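Local coordinates for nematode fatty acid retinoid binding protein (Necator americanus, PDB 4XCP) that probably binds fatty acids and retinol in an all-helical fold, here with two palmitic acid molecules, at residues M29-E32 and A33-F36; K77-K80 and L81-M84. All coordinates share one frame; numbering follows the deposited sequence.

Interaction 1: M29-E32 and A33-F36; sequences MPPE and ARDF. With PLM (palmitic acid), chain B.
The first turn of helix 31-39 lines a palmitic acid pocket and is tied at its start by an arginine that reaches back to the residue before the N-cap. Arg34 and Met29, modelled as selenomethionine, make this tie. Two guanidinium nitrogens grip one carbonyl oxygen side-on: Arg34 NE lies 2.9 Å from Met29 O, and Arg34 NH2 lies 2.8 Å from the same Met29 O. The oxygen sits at the edge of the guanidinium, 12° out of its plane. Both bonds are bent, with N-H...O angles near 143°. A bend at chi3 (-85°) turns the arginine end back over the turn. There Pro31 CA lies over the centre of one guanidinium face, 3.8 Å above its plane. The double grip should limit rotation of the group.

Pro30 is the N-cap. Its carbonyl oxygen takes the backbone N of Arg34 in a nearly straight bond and that of Ala33 in a weak one. Pro31 opens the helix proper, where a proline ring costs no backbone bond. Pro31 O then accepts from Asp35 N, and Glu32 O from Phe36 N.

The lipid side is apolar. Met29 CE meets Ala33 CB at 3.7 Å, and both methyls also touch the tail of the palmitic acid of chain B. Ala33 CB is 3.6 Å from CF of the lipid. One turn on, Phe36 presents its ring edge to the mid-chain, with CE2 3.3 Å from CA of the lipid. Helix 152-159 packs against the prolines and Arg34 through Phe153.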
# COMPACT_ATOMS: atom_id res chain seq x y z
N MSE A 29 -5.55 1.99 -6.23
CA MSE A 29 -5.17 0.86 -5.39
C MSE A 29 -5.67 -0.44 -5.97
O MSE A 29 -6.78 -0.48 -6.51
CB MSE A 29 -5.71 1.02 -3.96
CG MSE A 29 -5.20 2.25 -3.21
SE MSE A 29 -6.18 2.41 -1.47
CE MSE A 29 -5.96 0.62 -0.87
N PRO A 30 -4.90 -1.55 -5.86
CA PRO A 30 -5.40 -2.84 -6.36
C PRO A 30 -6.69 -3.24 -5.64
O PRO A 30 -6.87 -2.85 -4.47
CB PRO A 30 -4.24 -3.82 -6.17
CG PRO A 30 -3.26 -3.15 -5.34
CD PRO A 30 -3.55 -1.68 -5.25
N PRO A 31 -7.62 -3.94 -6.32
CA PRO A 31 -8.93 -4.26 -5.71
C PRO A 31 -8.89 -5.00 -4.37
O PRO A 31 -9.71 -4.69 -3.50
CB PRO A 31 -9.65 -5.08 -6.80
CG PRO A 31 -8.55 -5.53 -7.76
CD PRO A 31 -7.56 -4.42 -7.73
N GLU A 32 -7.93 -5.92 -4.18
CA GLU A 32 -7.78 -6.69 -2.93
C GLU A 32 -7.47 -5.75 -1.76
O GLU A 32 -8.04 -5.93 -0.67
CB GLU A 32 -6.65 -7.74 -3.06
CG GLU A 32 -6.86 -8.78 -4.15
CD GLU A 32 -6.59 -8.35 -5.60
OE1 GLU A 32 -5.83 -7.38 -5.83
OE2 GLU A 32 -7.17 -9.00 -6.50
N ALA A 33 -6.61 -4.74 -1.99
CA ALA A 33 -6.24 -3.74 -0.99
C ALA A 33 -7.45 -2.84 -0.69
O ALA A 33 -7.77 -2.61 0.47
CB ALA A 33 -5.06 -2.90 -1.49
N ARG A 34 -8.14 -2.35 -1.74
CA ARG A 34 -9.35 -1.55 -1.61
C ARG A 34 -10.42 -2.32 -0.80
O ARG A 34 -10.98 -1.77 0.13
CB ARG A 34 -9.93 -1.26 -3.01
CG ARG A 34 -9.74 0.16 -3.48
CD ARG A 34 -10.45 0.31 -4.82
NE ARG A 34 -9.59 -0.12 -5.92
CZ ARG A 34 -10.01 -0.79 -6.99
NH1 ARG A 34 -11.28 -1.14 -7.11
NH2 ARG A 34 -9.15 -1.11 -7.95
N ASP A 35 -10.69 -3.59 -1.17
CA ASP A 35 -11.70 -4.38 -0.48
C ASP A 35 -11.33 -4.69 0.95
O ASP A 35 -12.21 -4.67 1.81
CB ASP A 35 -12.09 -5.64 -1.27
CG ASP A 35 -13.21 -5.36 -2.26
OD1 ASP A 35 -13.99 -4.42 -2.02
OD2 ASP A 35 -13.29 -6.07 -3.28
N PHE A 36 -10.02 -4.87 1.24
CA PHE A 36 -9.58 -5.08 2.62
C PHE A 36 -9.97 -3.87 3.48
O PHE A 36 -10.53 -4.04 4.56
CB PHE A 36 -8.04 -5.29 2.70
CG PHE A 36 -7.55 -5.30 4.13
CD1 PHE A 36 -7.64 -6.46 4.90
CD2 PHE A 36 -7.06 -4.14 4.72
CE1 PHE A 36 -7.25 -6.45 6.24
CE2 PHE A 36 -6.65 -4.14 6.05
CZ PHE A 36 -6.76 -5.29 6.81
C1 PLM B . -2.94 3.39 1.95
O1 PLM B . -3.50 2.23 2.17
O2 PLM B . -1.94 3.52 1.26
C2 PLM B . -3.65 4.54 2.60
C3 PLM B . -4.86 4.20 3.47
C4 PLM B . -4.50 3.78 4.88
C5 PLM B . -5.69 3.43 5.74
C6 PLM B . -5.36 3.20 7.21
C7 PLM B . -5.62 1.79 7.73
C8 PLM B . -4.59 0.80 7.28
C9 PLM B . -4.85 -0.61 7.68
CA PLM B . -4.60 -1.61 6.59
CB PLM B . -3.27 -2.32 6.59
CC PLM B . -3.14 -3.43 5.53
CD PLM B . -2.93 -2.98 4.07
CE PLM B . -4.16 -2.40 3.37
CF PLM B . -3.99 -2.13 1.90
CG PLM B . -3.36 -0.80 1.55

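Interaction 2: K77-K80 and L81-M84; sequences KVEK and LHAM. With PLM (palmitic acid), chain C.
The His82 imidazole meets the carboxylate of Glu79 at its edge, and the palmitic acid of chain C lies obliquely against the ring. Glu79 OE2 sits in the ring plane, 3.9 Å from His82 CD2. The carboxylate and ring planes are 76° apart, so the two flat groups do not stack. The same OE2 also comes 4.0 Å from Ala83 CB. Glu79 CG points anti to its own backbone N (chi1 180°), and the chain then bends at chi2 (60°), which brings the carboxylate forward along the helix, beside the residues three and four on. Its other oxygen, OE1, forms a salt bridge with Lys68. His82 NE2 is hydrogen-bonded to Glu61 OE2, which ties the ring through NE2. The bond to Glu61 could favour a protonated ring.

The ring also touches the lipid. His82 CE1 lies 3.5 Å from C6 of the palmitic acid, and ND1 is as close to the acyl chain. Val78, one turn earlier, adds its CG1 methyl at 3.6 Å from CD of the lipid. Residues four apart thus put a methyl and an imidazole on the same lipid-facing strip of helix 72-90.

The backbone is regular alpha helix. His82 N bonds to Val78 O at 3.0 Å, and Ala83 N to Glu79 O at 2.9 Å. Met84 N bonds to Lys80 O, while Leu81 N to Lys77 O is weak.

This part of helix 72-90 lies between two others. Val78, Glu79 and His82 pack on helix 60-70, and Lys77, Val78 and Leu81 pack on helix 31-39.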
# COMPACT_ATOMS: atom_id res chain seq x y z
N LYS A 77 -6.46 -12.01 8.04
CA LYS A 77 -6.81 -11.23 6.84
C LYS A 77 -5.59 -10.42 6.36
O LYS A 77 -5.28 -10.39 5.17
CB LYS A 77 -7.97 -10.27 7.14
CG LYS A 77 -9.32 -10.94 7.32
CD LYS A 77 -10.28 -9.94 7.91
CE LYS A 77 -11.69 -10.46 8.01
NZ LYS A 77 -12.52 -9.53 8.82
N VAL A 78 -4.90 -9.75 7.30
CA VAL A 78 -3.70 -8.96 7.01
C VAL A 78 -2.58 -9.87 6.50
O VAL A 78 -1.90 -9.54 5.52
CB VAL A 78 -3.27 -8.11 8.24
CG1 VAL A 78 -1.86 -7.53 8.05
CG2 VAL A 78 -4.29 -7.00 8.52
N GLU A 79 -2.39 -11.02 7.16
CA GLU A 79 -1.37 -12.01 6.82
C GLU A 79 -1.53 -12.52 5.38
O GLU A 79 -0.54 -12.67 4.67
CB GLU A 79 -1.38 -13.16 7.84
CG GLU A 79 -0.37 -14.27 7.60
CD GLU A 79 1.08 -13.81 7.61
OE1 GLU A 79 1.60 -13.51 8.71
OE2 GLU A 79 1.69 -13.73 6.51
N LYS A 80 -2.78 -12.77 4.95
CA LYS A 80 -3.11 -13.27 3.61
C LYS A 80 -2.70 -12.27 2.55
O LYS A 80 -2.01 -12.65 1.61
CB LYS A 80 -4.60 -13.64 3.50
CG LYS A 80 -4.95 -14.36 2.20
CD LYS A 80 -6.44 -14.57 2.05
CE LYS A 80 -6.78 -15.19 0.72
NZ LYS A 80 -8.24 -15.10 0.43
N LEU A 81 -3.06 -10.99 2.74
CA LEU A 81 -2.63 -9.92 1.82
C LEU A 81 -1.11 -9.82 1.76
O LEU A 81 -0.55 -9.77 0.67
CB LEU A 81 -3.16 -8.56 2.29
CG LEU A 81 -4.61 -8.19 2.05
CD1 LEU A 81 -4.81 -6.76 2.46
CD2 LEU A 81 -5.00 -8.29 0.58
N HIS A 82 -0.46 -9.79 2.94
CA HIS A 82 0.99 -9.66 3.08
C HIS A 82 1.76 -10.78 2.40
O HIS A 82 2.72 -10.49 1.71
CB HIS A 82 1.39 -9.50 4.56
CG HIS A 82 2.87 -9.56 4.81
ND1 HIS A 82 3.68 -8.46 4.62
CD2 HIS A 82 3.63 -10.57 5.30
CE1 HIS A 82 4.90 -8.83 4.96
NE2 HIS A 82 4.92 -10.09 5.39
N ALA A 83 1.33 -12.05 2.59
CA ALA A 83 2.00 -13.21 2.01
C ALA A 83 1.93 -13.19 0.47
O ALA A 83 2.87 -13.63 -0.18
CB ALA A 83 1.41 -14.50 2.56
N MSE A 84 0.82 -12.69 -0.09
CA MSE A 84 0.62 -12.57 -1.53
C MSE A 84 1.58 -11.53 -2.10
O MSE A 84 2.17 -11.77 -3.15
CB MSE A 84 -0.81 -12.16 -1.85
CG MSE A 84 -1.74 -13.34 -2.07
SE MSE A 84 -3.59 -12.72 -2.29
CE MSE A 84 -3.32 -11.52 -3.89
C1 PLM C . 9.50 -5.79 6.46
O1 PLM C . 9.15 -6.69 7.19
O2 PLM C . 9.97 -4.66 6.91
C2 PLM C . 9.43 -5.87 4.97
C3 PLM C . 8.48 -6.93 4.43
C4 PLM C . 8.23 -6.82 2.94
C5 PLM C . 7.16 -5.81 2.56
C6 PLM C . 5.73 -6.28 2.78
C7 PLM C . 4.69 -5.51 1.99
C8 PLM C . 3.25 -5.87 2.30
C9 PLM C . 2.35 -4.68 2.59
CA PLM C . 0.95 -5.05 3.02
CB PLM C . 0.84 -5.65 4.42
CC PLM C . 1.12 -4.67 5.56
CD PLM C . 0.66 -5.19 6.91
CE PLM C . 0.91 -4.25 8.09
CF PLM C . -0.30 -4.03 9.00
CG PLM C . -0.06 -4.39 10.45

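How the interactions relate
Interaction 1 and interaction 2 lie on two helices that pack together, with centres about 12 Å apart. Phe36 of 31-39 is the main bridge. Its CZ is 3.5 Å from Val78 CG2, and its CG is 3.5 Å from Leu81 CD1. Glu32 CB adds a looser contact with Leu81 CD2 at 4.0 Å. Each interaction lines a different bound palmitic acid. Phe36 touches the chain B molecule and Val78 that of chain C. The two acyl chains also come close: CB of the chain B lipid is 4.2 Å from CF of the chain C lipid. Lys111 binds the first lipid by a hydrogen bond, and the backbone N of Thr60 binds the second.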